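Long-range contacts in xyloglucan-specific endo-beta-1,4-glucanase GH12 (Aspergillus niveus, PDB 4NPR), which probably hydrolyses internal beta-1,4-glucosidic linkages of xyloglucan with retention of the beta configuration, as a glycoside hydrolase of family 12: residues 44-49 with 81-86; 50-55 with 75-80; 71-76 with 230-235; 108-113 with 141-146; 116-121 with 224-229. All coordinates share one frame; numbering follows the deposited sequence.

Overall arrangement
Family 12 enzymes are beta-jelly rolls, and these contacts run from the margin of that sandwich into its core. Contacts 2 and 3 both use strand 67-77, which pairs with 53-64 and with 231-240 in the six-stranded sheet. Contact 5 zips strands 117-128 and 215-226 in the larger sheet. Contact 4 bridges the two layers, its centre about 12 Å from that of contact 3 and 11 Å from that of contact 5. Contact 1 joins two loops at the margin, with contact 2 nested in the chain between them. Segments 224-229 and 230-235 follow directly, so the chain passes from the larger sheet into the smaller one between contacts 5 and 3.

Contact 1: residues 44-49 with 81-86; sequences NLWGQA and GQVKSF
Trp46 lies across Val83, with the benzo part of the indole doing the touching: its CZ2 is 3.6 Å from Val83 CB, while the carbonyl oxygen of Val83 sits over one face of the ring, offset toward the rim. At the edge of the same indole, close to its plane, comes Phe86 CB, 3.9 Å from Trp46 NE1. Asn44, two residues earlier, grips Phe86 with a pair of hydrogen bonds. Its backbone O accepts from Phe86 N at 3.1 Å, and its ND2 donates to Phe86 O at 2.9 Å, approaching from above the carbonyl plane. The amide gets there because CG is anti to the backbone N (chi1 -177°), which swings it over the 81-86 loop. One more bond closes the loops where they run nearest, Gly47 N to Lys84 O at 2.9 Å. Here Gly47 belongs to a type I turn, Leu45 to Gln48, and its CA also points a hydrogen at Val83 O. Farther out, Lys84 NZ lies among four carbonyl oxygens, of Gln82, Gly78, Gly79 and Phe226, which must share its three hydrogens, while Ser85 OG is held by Gln56. The 81-86 loop is thus held between the end of strand 67-77, where Trp76 packs on Lys84 and Ser85, and strand 215-226, whose Glu224, Pro225 and Phe226 are touched by Val83, Ser85 and Phe86.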
# COMPACT_ATOMS: atom_id res chain seq x y z
N ASN A 44 2.91 8.90 -8.74
CA ASN A 44 1.52 8.43 -8.89
C ASN A 44 0.51 9.37 -8.20
O ASN A 44 -0.19 8.99 -7.27
CB ASN A 44 1.44 6.99 -8.38
CG ASN A 44 0.07 6.34 -8.55
OD1 ASN A 44 -0.68 6.65 -9.44
ND2 ASN A 44 -0.25 5.41 -7.67
N LEU A 45 0.43 10.59 -8.69
CA LEU A 45 -0.46 11.59 -8.15
C LEU A 45 -1.87 11.48 -8.76
O LEU A 45 -2.50 12.46 -9.12
CB LEU A 45 0.13 12.98 -8.42
CG LEU A 45 1.55 13.21 -7.92
CD1 LEU A 45 1.93 14.68 -7.98
CD2 LEU A 45 1.63 12.74 -6.48
N TRP A 46 -2.38 10.26 -8.86
CA TRP A 46 -3.62 10.03 -9.60
C TRP A 46 -4.79 10.92 -9.12
O TRP A 46 -5.69 11.20 -9.89
CB TRP A 46 -3.98 8.55 -9.53
CG TRP A 46 -4.37 8.04 -8.20
CD1 TRP A 46 -3.56 7.40 -7.30
CD2 TRP A 46 -5.67 8.09 -7.58
NE1 TRP A 46 -4.28 7.05 -6.17
CE2 TRP A 46 -5.57 7.47 -6.32
CE3 TRP A 46 -6.91 8.60 -7.98
CZ2 TRP A 46 -6.65 7.32 -5.47
CZ3 TRP A 46 -7.99 8.45 -7.13
CH2 TRP A 46 -7.85 7.81 -5.89
N GLY A 47 -4.75 11.39 -7.88
CA GLY A 47 -5.87 12.04 -7.30
C GLY A 47 -5.68 13.51 -7.12
O GLY A 47 -6.47 14.10 -6.37
N GLN A 48 -4.64 14.09 -7.75
CA GLN A 48 -4.37 15.56 -7.76
C GLN A 48 -5.59 16.39 -7.98
O GLN A 48 -5.70 17.45 -7.39
CB GLN A 48 -3.57 15.97 -8.99
CG GLN A 48 -2.09 15.73 -8.98
CD GLN A 48 -1.36 16.63 -9.94
OE1 GLN A 48 -1.76 16.78 -11.09
NE2 GLN A 48 -0.24 17.22 -9.47
N ALA A 49 -6.42 16.00 -8.95
CA ALA A 49 -7.47 16.88 -9.41
C ALA A 49 -8.54 17.06 -8.34
O ALA A 49 -9.29 18.01 -8.41
CB ALA A 49 -8.08 16.36 -10.71
N GLY A 81 -11.88 13.43 2.23
CA GLY A 81 -12.10 12.03 1.96
C GLY A 81 -11.61 11.49 0.64
O GLY A 81 -11.87 10.34 0.37
N GLN A 82 -10.92 12.27 -0.21
CA GLN A 82 -10.41 11.70 -1.47
C GLN A 82 -8.90 11.56 -1.36
O GLN A 82 -8.20 12.47 -0.89
CB GLN A 82 -10.71 12.57 -2.71
CG GLN A 82 -12.10 13.20 -2.86
CD GLN A 82 -13.23 12.21 -2.62
OE1 GLN A 82 -13.35 11.15 -3.28
NE2 GLN A 82 -14.07 12.55 -1.62
N VAL A 83 -8.40 10.43 -1.80
CA VAL A 83 -6.98 10.20 -1.85
C VAL A 83 -6.41 11.05 -2.99
O VAL A 83 -6.97 11.07 -4.09
CB VAL A 83 -6.67 8.72 -2.15
CG1 VAL A 83 -5.20 8.52 -2.31
CG2 VAL A 83 -7.21 7.80 -1.05
N LYS A 84 -5.31 11.74 -2.72
CA LYS A 84 -4.67 12.50 -3.72
C LYS A 84 -3.62 11.72 -4.48
O LYS A 84 -3.23 12.13 -5.57
CB LYS A 84 -4.00 13.73 -3.08
CG LYS A 84 -4.90 14.56 -2.16
CD LYS A 84 -6.25 14.80 -2.82
CE LYS A 84 -6.99 15.86 -2.06
NZ LYS A 84 -7.70 15.22 -0.93
N SER A 85 -3.11 10.64 -3.92
CA SER A 85 -1.98 9.95 -4.54
C SER A 85 -1.66 8.62 -3.86
O SER A 85 -2.23 8.23 -2.84
CB SER A 85 -0.74 10.86 -4.47
OG SER A 85 -0.35 11.11 -3.10
N PHE A 86 -0.73 7.90 -4.45
CA PHE A 86 -0.28 6.69 -3.87
C PHE A 86 1.12 6.41 -4.38
O PHE A 86 1.32 5.50 -5.20
CB PHE A 86 -1.22 5.54 -4.20
CG PHE A 86 -0.75 4.22 -3.67
CD1 PHE A 86 -0.36 4.10 -2.30
CD2 PHE A 86 -0.63 3.12 -4.49
CE1 PHE A 86 0.11 2.89 -1.79
CE2 PHE A 86 -0.18 1.89 -3.98
CZ PHE A 86 0.21 1.78 -2.64

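Contact 2: residues 50-55 with 75-80; sequences QATSGS and SWSGGQ
Trp76, Ser77 and Ser55 give up the most surface where strand 53-55 runs antiparallel to strand 75-77. The Trp76 indole folds back against its partner strand: with CG beside the backbone N (chi1 -66°), its CE3 meets Ser53 O at 3.3 Å near the ring plane, and its far end reaches Ser55, whose CA stands over one face, 3.8 Å from Trp76 CH2. Gly54 pairs with Trp76 at only 4.2 Å between their CA atoms, and having no side chain it lets the strand press close to the indole. Ala51 CB adds an apolar touch, 3.7 Å from Trp76 CE3. Ser77 N donates to Ser53 O, and Ser77 O takes Thr52 N at 3.0 Å as well as a weak bond from Thr52 OG1; its OG also accepts a weak hydrogen bond from Ser53 OG at 3.2 Å. Ser55 makes two backbone bonds with Ser75, one each way, the shorter being Ser55 N to Ser75 O at 2.8 Å. These pairs form the open end of the hairpin of strands 53-64 and 67-77 in the smaller sheet. Trp76 NE1 is bonded to Gln56 on the same hairpin, the ring leans against Trp74, and loop residue Lys84 packs on Ala51.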
# COMPACT_ATOMS: atom_id res chain seq x y z
N GLN A 50 -8.59 16.20 -7.34
CA GLN A 50 -9.56 16.36 -6.24
C GLN A 50 -9.07 17.28 -5.13
O GLN A 50 -9.73 17.40 -4.10
CB GLN A 50 -9.96 14.99 -5.67
CG GLN A 50 -11.00 14.27 -6.51
CD GLN A 50 -10.39 13.69 -7.78
OE1 GLN A 50 -9.40 12.94 -7.74
NE2 GLN A 50 -10.97 14.04 -8.91
N ALA A 51 -7.93 17.92 -5.35
CA ALA A 51 -7.36 18.84 -4.37
C ALA A 51 -7.56 20.24 -4.90
O ALA A 51 -7.49 20.48 -6.12
CB ALA A 51 -5.86 18.58 -4.16
N THR A 52 -7.78 21.15 -3.95
CA THR A 52 -7.86 22.57 -4.21
C THR A 52 -6.45 23.13 -4.33
O THR A 52 -6.27 24.16 -4.91
CB THR A 52 -8.58 23.30 -3.06
OG1 THR A 52 -7.89 23.07 -1.82
CG2 THR A 52 -9.97 22.79 -2.89
N SER A 53 -5.45 22.41 -3.83
CA SER A 53 -4.15 22.99 -3.50
C SER A 53 -3.11 21.85 -3.21
O SER A 53 -3.48 20.78 -2.77
CB SER A 53 -4.46 23.92 -2.28
OG SER A 53 -3.41 24.21 -1.40
N GLY A 54 -1.84 22.04 -3.51
CA GLY A 54 -0.80 21.12 -3.03
C GLY A 54 0.14 20.56 -4.09
O GLY A 54 -0.03 20.79 -5.28
N SER A 55 1.14 19.81 -3.66
CA SER A 55 1.97 19.08 -4.60
C SER A 55 2.71 18.00 -3.84
O SER A 55 2.51 17.86 -2.63
CB SER A 55 2.92 20.01 -5.36
OG SER A 55 3.83 20.73 -4.52
N SER A 75 2.29 18.38 0.39
CA SER A 75 1.23 19.11 1.04
C SER A 75 0.04 19.02 0.12
O SER A 75 0.19 19.17 -1.09
CB SER A 75 1.59 20.58 1.19
OG SER A 75 2.78 20.73 1.96
N TRP A 76 -1.14 18.79 0.70
CA TRP A 76 -2.42 18.70 -0.01
C TRP A 76 -3.52 19.32 0.83
O TRP A 76 -3.53 19.22 2.07
CB TRP A 76 -2.80 17.24 -0.28
CG TRP A 76 -1.92 16.52 -1.21
CD1 TRP A 76 -1.14 15.47 -0.92
CD2 TRP A 76 -1.75 16.79 -2.59
NE1 TRP A 76 -0.46 15.06 -2.04
CE2 TRP A 76 -0.83 15.85 -3.09
CE3 TRP A 76 -2.28 17.74 -3.45
CZ2 TRP A 76 -0.43 15.83 -4.42
CZ3 TRP A 76 -1.87 17.72 -4.80
CH2 TRP A 76 -0.95 16.77 -5.26
N SER A 77 -4.46 19.96 0.16
CA SER A 77 -5.67 20.36 0.86
C SER A 77 -6.86 20.33 -0.06
O SER A 77 -6.69 20.16 -1.28
CB SER A 77 -5.52 21.69 1.54
OG SER A 77 -5.41 22.69 0.58
N GLY A 78 -8.05 20.38 0.56
CA GLY A 78 -9.36 20.12 -0.10
C GLY A 78 -9.67 18.67 -0.41
O GLY A 78 -8.93 17.74 -0.04
N GLY A 79 -10.75 18.47 -1.15
CA GLY A 79 -11.27 17.13 -1.43
C GLY A 79 -11.27 16.22 -0.23
O GLY A 79 -10.65 15.17 -0.25
N GLN A 80 -11.99 16.62 0.82
CA GLN A 80 -12.17 15.80 2.02
C GLN A 80 -12.54 14.39 1.59
O GLN A 80 -13.37 14.18 0.69
CB GLN A 80 -13.23 16.40 3.01
CG GLN A 80 -14.62 15.72 3.04
CD GLN A 80 -14.66 14.42 3.85
OE1 GLN A 80 -14.01 14.31 4.89
NE2 GLN A 80 -15.43 13.45 3.40

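Contact 3: residues 71-76 with 230-235; sequences NTKWSW and NAVFTV
With chi1 at 59°, Trp74 holds CG wedged between its own backbone N and carbonyl carbon, and this lays the indole against Ala231 of the neighbouring strand. The Ala231 methyl stands over the ring, a CH-pi contact with CB 3.6 Å from the centroid of the six-membered ring and 3.3 Å from Trp74 CE2. Phe233 takes the other course: CG is anti to the backbone N (chi1 172°), the ring leads away from the 71-76 strand, and the Thr72 methyl lies at its edge, Thr72 CG2 to Phe233 CD2 being 4.0 Å. Both pairs face the interior between the two sheets of the jelly roll, and Tyr112 joins them there, bonding Trp74 NE1 through its OH and meeting the Phe233 ring. The strands themselves, 67-77 and 231-240, are antiparallel neighbours in the smaller sheet. Thr72 and Phe233 exchange two bonds, the straighter from Phe233 N to Thr72 O (2.9 Å, 173° at the hydrogen), and Trp74 and Ala231 exchange two more. On the outer face Lys73 and Val232 lie side by side, with Lys73 CE 3.8 Å from Val232 CG1. Where the chain corners into the strand, Asn230 N donates to Ser75 OG at 3.0 Å.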
# COMPACT_ATOMS: atom_id res chain seq x y z
N ASN A 71 11.79 8.22 -0.00
CA ASN A 71 10.81 9.06 0.65
C ASN A 71 9.92 9.86 -0.28
O ASN A 71 10.18 9.97 -1.50
CB ASN A 71 11.49 10.03 1.63
CG ASN A 71 12.18 11.19 0.92
OD1 ASN A 71 11.55 11.95 0.15
ND2 ASN A 71 13.48 11.34 1.20
N THR A 72 8.90 10.44 0.30
CA THR A 72 8.10 11.38 -0.41
C THR A 72 7.67 12.54 0.51
O THR A 72 7.50 12.35 1.71
CB THR A 72 6.90 10.65 -1.04
OG1 THR A 72 6.21 11.56 -1.90
CG2 THR A 72 5.95 10.16 -0.00
N LYS A 73 7.46 13.70 -0.10
CA LYS A 73 7.16 14.92 0.61
C LYS A 73 6.00 15.55 -0.05
O LYS A 73 5.92 15.57 -1.27
CB LYS A 73 8.34 15.85 0.51
CG LYS A 73 9.57 15.25 1.16
CD LYS A 73 10.82 16.09 1.10
CE LYS A 73 11.84 15.48 2.07
NZ LYS A 73 13.21 15.47 1.48
N TRP A 74 5.09 16.12 0.74
CA TRP A 74 3.85 16.59 0.18
C TRP A 74 3.11 17.57 1.05
O TRP A 74 3.28 17.60 2.25
CB TRP A 74 2.92 15.40 -0.18
CG TRP A 74 2.52 14.44 0.96
CD1 TRP A 74 3.12 13.25 1.28
CD2 TRP A 74 1.43 14.60 1.88
NE1 TRP A 74 2.49 12.66 2.35
CE2 TRP A 74 1.45 13.47 2.75
CE3 TRP A 74 0.44 15.55 2.06
CZ2 TRP A 74 0.52 13.27 3.75
CZ3 TRP A 74 -0.50 15.37 3.09
CH2 TRP A 74 -0.44 14.23 3.92
N SER A 75 2.29 18.38 0.39
CA SER A 75 1.23 19.11 1.04
C SER A 75 0.04 19.02 0.12
O SER A 75 0.19 19.17 -1.09
CB SER A 75 1.59 20.58 1.19
OG SER A 75 2.78 20.73 1.96
N TRP A 76 -1.14 18.79 0.70
CA TRP A 76 -2.42 18.70 -0.01
C TRP A 76 -3.52 19.32 0.83
O TRP A 76 -3.53 19.22 2.07
CB TRP A 76 -2.80 17.24 -0.28
CG TRP A 76 -1.92 16.52 -1.21
CD1 TRP A 76 -1.14 15.47 -0.92
CD2 TRP A 76 -1.75 16.79 -2.59
NE1 TRP A 76 -0.46 15.06 -2.04
CE2 TRP A 76 -0.83 15.85 -3.09
CE3 TRP A 76 -2.28 17.74 -3.45
CZ2 TRP A 76 -0.43 15.83 -4.42
CZ3 TRP A 76 -1.87 17.72 -4.80
CH2 TRP A 76 -0.95 16.77 -5.26
N ASN A 230 3.67 20.06 4.78
CA ASN A 230 5.05 19.68 5.10
C ASN A 230 5.19 18.27 5.61
O ASN A 230 5.93 18.02 6.57
CB ASN A 230 5.67 20.65 6.10
CG ASN A 230 5.63 22.07 5.58
OD1 ASN A 230 6.24 22.38 4.54
ND2 ASN A 230 4.87 22.92 6.23
N ALA A 231 4.47 17.35 4.97
CA ALA A 231 4.56 15.96 5.33
C ALA A 231 5.79 15.42 4.68
O ALA A 231 6.19 15.84 3.59
CB ALA A 231 3.35 15.19 4.89
N VAL A 232 6.40 14.49 5.40
CA VAL A 232 7.57 13.77 4.94
C VAL A 232 7.33 12.36 5.40
O VAL A 232 7.14 12.12 6.58
CB VAL A 232 8.88 14.32 5.53
CG1 VAL A 232 10.08 13.62 4.88
CG2 VAL A 232 8.99 15.83 5.34
N PHE A 233 7.24 11.46 4.43
CA PHE A 233 7.13 10.04 4.67
C PHE A 233 8.47 9.43 4.25
O PHE A 233 8.88 9.53 3.11
CB PHE A 233 5.98 9.47 3.86
CG PHE A 233 5.89 7.97 3.90
CD1 PHE A 233 5.58 7.32 5.09
CD2 PHE A 233 6.13 7.22 2.77
CE1 PHE A 233 5.50 5.95 5.13
CE2 PHE A 233 6.01 5.84 2.80
CZ PHE A 233 5.69 5.21 3.98
N THR A 234 9.13 8.82 5.22
CA THR A 234 10.49 8.36 5.17
C THR A 234 10.41 6.86 5.32
O THR A 234 9.98 6.36 6.36
CB THR A 234 11.31 8.92 6.36
OG1 THR A 234 11.24 10.34 6.36
CG2 THR A 234 12.75 8.53 6.30
N VAL A 235 10.80 6.17 4.28
CA VAL A 235 10.94 4.71 4.30
C VAL A 235 12.42 4.39 4.43
O VAL A 235 13.15 4.52 3.48
CB VAL A 235 10.37 4.11 3.01
CG1 VAL A 235 10.71 2.64 2.88
CG2 VAL A 235 8.87 4.35 2.96

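Contact 4: residues 108-113 with 141-146; sequences WKWNYS and VWLGAL
Here the two sheets of the jelly roll meet face to face: Trp108, Trp110 and Tyr112 of the smaller sheet reach across to Leu143, Gly144 and Leu146 of the larger one. Between backbones the gap is wide, 9.6 Å from Trp110 CA to Leu143 CA, and it is spanned mainly by side chains; the touching parts nevertheless run only 7° apart in direction. Leu143 serves both tryptophans. Its CD1 comes obliquely to Trp108 CE3 at 3.7 Å, and its CB meets the edge of the Trp110 indole, 3.9 Å from NE1. Trp110 has CG tucked between its backbone N and carbonyl carbon (chi1 58°), which aims the ring edge at Leu143; the Leu143 carbonyl oxygen lies at that edge too, 3.9 Å from CZ2 and in the ring plane. Leu143 and Gly144 together form a classic beta bulge opposite Val121 on strand 117-128, and Val121 itself packs on both tryptophans. Trp108 is further hemmed in by Tyr123 and Tyr238, edge-to-face. Tyr112 is tied at its far end, its OH bonded to Thr223 OG1, which probably helps to hold the ring where Leu146 meets it: Leu146 CD1 lies 3.5 Å from Tyr112 CD2.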
# COMPACT_ATOMS: atom_id res chain seq x y z
N TRP A 108 9.61 -3.67 6.64
CA TRP A 108 9.30 -2.29 6.35
C TRP A 108 9.49 -1.52 7.63
O TRP A 108 8.97 -1.89 8.65
CB TRP A 108 7.83 -2.15 5.89
CG TRP A 108 7.45 -0.88 5.17
CD1 TRP A 108 8.28 0.15 4.80
CD2 TRP A 108 6.16 -0.55 4.64
NE1 TRP A 108 7.57 1.12 4.12
CE2 TRP A 108 6.27 0.70 4.00
CE3 TRP A 108 4.93 -1.19 4.65
CZ2 TRP A 108 5.20 1.31 3.39
CZ3 TRP A 108 3.86 -0.59 4.04
CH2 TRP A 108 4.00 0.66 3.41
N LYS A 109 10.23 -0.43 7.52
CA LYS A 109 10.35 0.55 8.55
C LYS A 109 10.04 1.92 7.94
O LYS A 109 10.64 2.32 6.91
CB LYS A 109 11.79 0.53 9.07
CG LYS A 109 12.16 1.72 9.97
CD LYS A 109 11.21 1.73 11.16
CE LYS A 109 11.72 2.61 12.28
NZ LYS A 109 11.40 4.01 11.97
N TRP A 110 9.13 2.67 8.55
CA TRP A 110 8.76 4.02 8.07
C TRP A 110 8.54 4.99 9.19
O TRP A 110 8.38 4.62 10.35
CB TRP A 110 7.50 4.00 7.21
CG TRP A 110 6.28 3.44 7.90
CD1 TRP A 110 5.92 2.16 7.92
CD2 TRP A 110 5.29 4.15 8.68
NE1 TRP A 110 4.76 2.00 8.69
CE2 TRP A 110 4.36 3.21 9.16
CE3 TRP A 110 5.12 5.49 9.04
CZ2 TRP A 110 3.25 3.55 9.91
CZ3 TRP A 110 3.99 5.83 9.85
CH2 TRP A 110 3.10 4.86 10.27
N ASN A 111 8.51 6.25 8.78
CA ASN A 111 8.23 7.39 9.66
C ASN A 111 7.47 8.54 8.95
O ASN A 111 7.69 8.81 7.80
CB ASN A 111 9.55 7.93 10.23
CG ASN A 111 9.31 8.94 11.31
OD1 ASN A 111 8.73 8.58 12.36
ND2 ASN A 111 9.64 10.22 11.05
N TYR A 112 6.58 9.21 9.67
CA TYR A 112 5.89 10.37 9.14
C TYR A 112 6.22 11.57 9.98
O TYR A 112 6.28 11.47 11.20
CB TYR A 112 4.35 10.18 9.13
CG TYR A 112 3.74 10.16 7.72
CD1 TYR A 112 3.88 11.24 6.87
CD2 TYR A 112 3.03 9.07 7.25
CE1 TYR A 112 3.33 11.24 5.61
CE2 TYR A 112 2.46 9.06 5.99
CZ TYR A 112 2.62 10.15 5.15
OH TYR A 112 2.09 10.13 3.88
N SER A 113 6.42 12.72 9.34
CA SER A 113 6.38 13.97 10.07
C SER A 113 5.57 15.01 9.31
O SER A 113 5.34 14.87 8.12
CB SER A 113 7.81 14.47 10.38
OG SER A 113 8.58 14.66 9.20
N VAL A 141 -3.09 -3.63 3.46
CA VAL A 141 -2.68 -3.84 4.82
C VAL A 141 -2.14 -2.53 5.30
O VAL A 141 -1.08 -2.08 4.86
CB VAL A 141 -1.64 -4.96 4.94
CG1 VAL A 141 -1.25 -5.11 6.39
CG2 VAL A 141 -2.22 -6.27 4.38
N TRP A 142 -2.92 -1.91 6.18
CA TRP A 142 -2.60 -0.59 6.71
C TRP A 142 -1.79 -0.75 7.99
O TRP A 142 -2.27 -1.23 9.02
CB TRP A 142 -3.88 0.17 7.01
CG TRP A 142 -4.70 0.60 5.82
CD1 TRP A 142 -4.84 -0.04 4.61
CD2 TRP A 142 -5.52 1.75 5.75
NE1 TRP A 142 -5.67 0.67 3.78
CE2 TRP A 142 -6.11 1.77 4.46
CE3 TRP A 142 -5.81 2.78 6.63
CZ2 TRP A 142 -6.96 2.80 4.05
CZ3 TRP A 142 -6.66 3.82 6.21
CH2 TRP A 142 -7.22 3.82 4.95
N LEU A 143 -0.54 -0.31 7.95
CA LEU A 143 0.23 -0.20 9.19
C LEU A 143 -0.04 1.11 9.90
O LEU A 143 0.27 1.27 11.11
CB LEU A 143 1.71 -0.36 8.89
CG LEU A 143 2.01 -1.68 8.21
CD1 LEU A 143 3.49 -1.76 8.05
CD2 LEU A 143 1.48 -2.92 8.94
N GLY A 144 -0.64 2.04 9.15
CA GLY A 144 -0.79 3.42 9.61
C GLY A 144 -2.10 3.99 9.14
O GLY A 144 -2.39 3.94 7.96
N ALA A 145 -2.90 4.50 10.09
CA ALA A 145 -4.12 5.27 9.82
C ALA A 145 -4.07 6.61 10.56
O ALA A 145 -4.56 6.75 11.67
CB ALA A 145 -5.34 4.48 10.23
N LEU A 146 -3.52 7.60 9.89
CA LEU A 146 -3.28 8.88 10.49
C LEU A 146 -4.41 9.86 10.25
O LEU A 146 -4.99 9.91 9.16
CB LEU A 146 -1.95 9.42 9.95
CG LEU A 146 -0.76 8.45 10.01
CD1 LEU A 146 0.49 9.25 9.70
CD2 LEU A 146 -0.61 7.83 11.38

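Contact 5: residues 116-121 with 224-229; sequences NIVADV and EPFSGS
A classic beta bulge interrupts the antiparallel pairing of strands 117-128 and 215-226 in the larger sheet of the jelly roll: Phe226 and Ser227 both face Val118. The carbonyl oxygen of Val118 takes two donors there, Phe226 N at 2.7 Å and Ser227 N at 3.2 Å, and Val118 N returns a bond to Ser227 O. Beyond the bulge the register moves on by one residue, and Asp120 and Glu224 pair through two backbone bonds, of which Asp120 N to Glu224 O is 2.8 Å. Between the bulge and this pair, Ala119 lies opposite Pro225, with 3.9 Å between their CA atoms, and its CA hydrogen points to Glu224 O. These two side chains face the other sheet, where Trp74 touches both. The opposite face carries Val118, Asp120, Glu224 and Ser227. Val118 spreads its methyls over the bulge: CG1 meets Phe226 CB at 3.7 Å, the two side chains crossing at about a right angle, and CG2 comes beside Ser227 OG. The Phe226 ring turns its edge to the strand, with Val118 O near its plane. Just after the bulge, a backbone bond between Gly228 and Trp76 joins the chain to strand 67-77 of the smaller sheet. The face with the two acids probably lines the substrate cleft, as in other family 12 enzymes, and on it Asp120 leans toward Glu224 because CG stands between its backbone N and carbonyl carbon (chi1 70°). The two carboxylate planes are 53° apart, and OD2 of Asp120 lies 2.6 Å from OE1 of Glu224.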
# COMPACT_ATOMS: atom_id res chain seq x y z
N ASN A 116 -0.97 18.45 10.72
CA ASN A 116 -2.35 18.01 10.42
C ASN A 116 -2.46 16.90 9.38
O ASN A 116 -3.18 17.02 8.40
CB ASN A 116 -3.21 19.21 9.99
CG ASN A 116 -3.04 20.40 10.92
OD1 ASN A 116 -3.17 20.29 12.15
ND2 ASN A 116 -2.73 21.56 10.34
N ILE A 117 -1.76 15.81 9.61
CA ILE A 117 -1.69 14.71 8.62
C ILE A 117 -2.92 13.80 8.58
O ILE A 117 -3.36 13.32 9.62
CB ILE A 117 -0.42 13.86 8.82
CG1 ILE A 117 0.81 14.64 8.33
CG2 ILE A 117 -0.48 12.60 7.98
CD1 ILE A 117 2.14 14.15 8.89
N VAL A 118 -3.46 13.57 7.38
CA VAL A 118 -4.52 12.59 7.15
C VAL A 118 -4.02 11.78 5.95
O VAL A 118 -3.84 12.30 4.88
CB VAL A 118 -5.88 13.27 6.81
CG1 VAL A 118 -7.02 12.24 6.68
CG2 VAL A 118 -6.23 14.33 7.84
N ALA A 119 -3.77 10.49 6.17
CA ALA A 119 -2.97 9.66 5.26
C ALA A 119 -3.00 8.28 5.81
O ALA A 119 -3.19 8.10 7.00
CB ALA A 119 -1.53 10.12 5.21
N ASP A 120 -2.84 7.31 4.93
CA ASP A 120 -2.54 5.94 5.34
C ASP A 120 -1.17 5.49 4.84
O ASP A 120 -0.59 6.13 3.95
CB ASP A 120 -3.64 4.93 4.92
CG ASP A 120 -3.71 4.68 3.42
OD1 ASP A 120 -2.72 4.23 2.78
OD2 ASP A 120 -4.79 4.89 2.86
N VAL A 121 -0.65 4.44 5.49
CA VAL A 121 0.55 3.74 5.10
C VAL A 121 0.15 2.28 4.93
O VAL A 121 -0.34 1.67 5.84
CB VAL A 121 1.68 3.84 6.16
CG1 VAL A 121 2.98 3.25 5.61
CG2 VAL A 121 1.89 5.29 6.58
N GLU A 224 -0.99 6.76 1.18
CA GLU A 224 -2.11 7.49 0.52
C GLU A 224 -2.50 8.68 1.37
O GLU A 224 -3.13 8.52 2.42
CB GLU A 224 -3.37 6.61 0.35
CG GLU A 224 -3.30 5.56 -0.73
CD GLU A 224 -4.56 4.66 -0.78
OE1 GLU A 224 -5.12 4.38 0.31
OE2 GLU A 224 -4.96 4.19 -1.89
N PRO A 225 -2.13 9.87 0.94
CA PRO A 225 -2.50 11.05 1.68
C PRO A 225 -3.86 11.67 1.29
O PRO A 225 -4.23 11.66 0.11
CB PRO A 225 -1.37 12.00 1.35
CG PRO A 225 -0.99 11.65 -0.03
CD PRO A 225 -1.10 10.15 -0.07
N PHE A 226 -4.56 12.23 2.28
CA PHE A 226 -5.80 12.97 2.04
C PHE A 226 -5.55 14.49 2.19
O PHE A 226 -5.94 15.26 1.33
CB PHE A 226 -6.91 12.46 2.96
CG PHE A 226 -7.27 10.98 2.76
CD1 PHE A 226 -6.43 9.95 3.22
CD2 PHE A 226 -8.47 10.60 2.16
CE1 PHE A 226 -6.80 8.60 3.09
CE2 PHE A 226 -8.82 9.25 2.00
CZ PHE A 226 -7.99 8.25 2.48
N SER A 227 -4.86 14.90 3.24
CA SER A 227 -4.48 16.29 3.45
C SER A 227 -3.45 16.46 4.57
O SER A 227 -3.21 15.55 5.36
CB SER A 227 -5.68 17.10 3.82
OG SER A 227 -6.14 16.65 5.07
N GLY A 228 -2.86 17.65 4.59
CA GLY A 228 -1.77 18.03 5.48
C GLY A 228 -0.78 18.97 4.80
O GLY A 228 -0.89 19.27 3.62
N SER A 229 0.20 19.46 5.57
CA SER A 229 1.29 20.32 5.03
C SER A 229 2.62 19.89 5.60
O SER A 229 2.67 19.42 6.74
CB SER A 229 1.07 21.82 5.33
OG SER A 229 0.35 22.01 6.52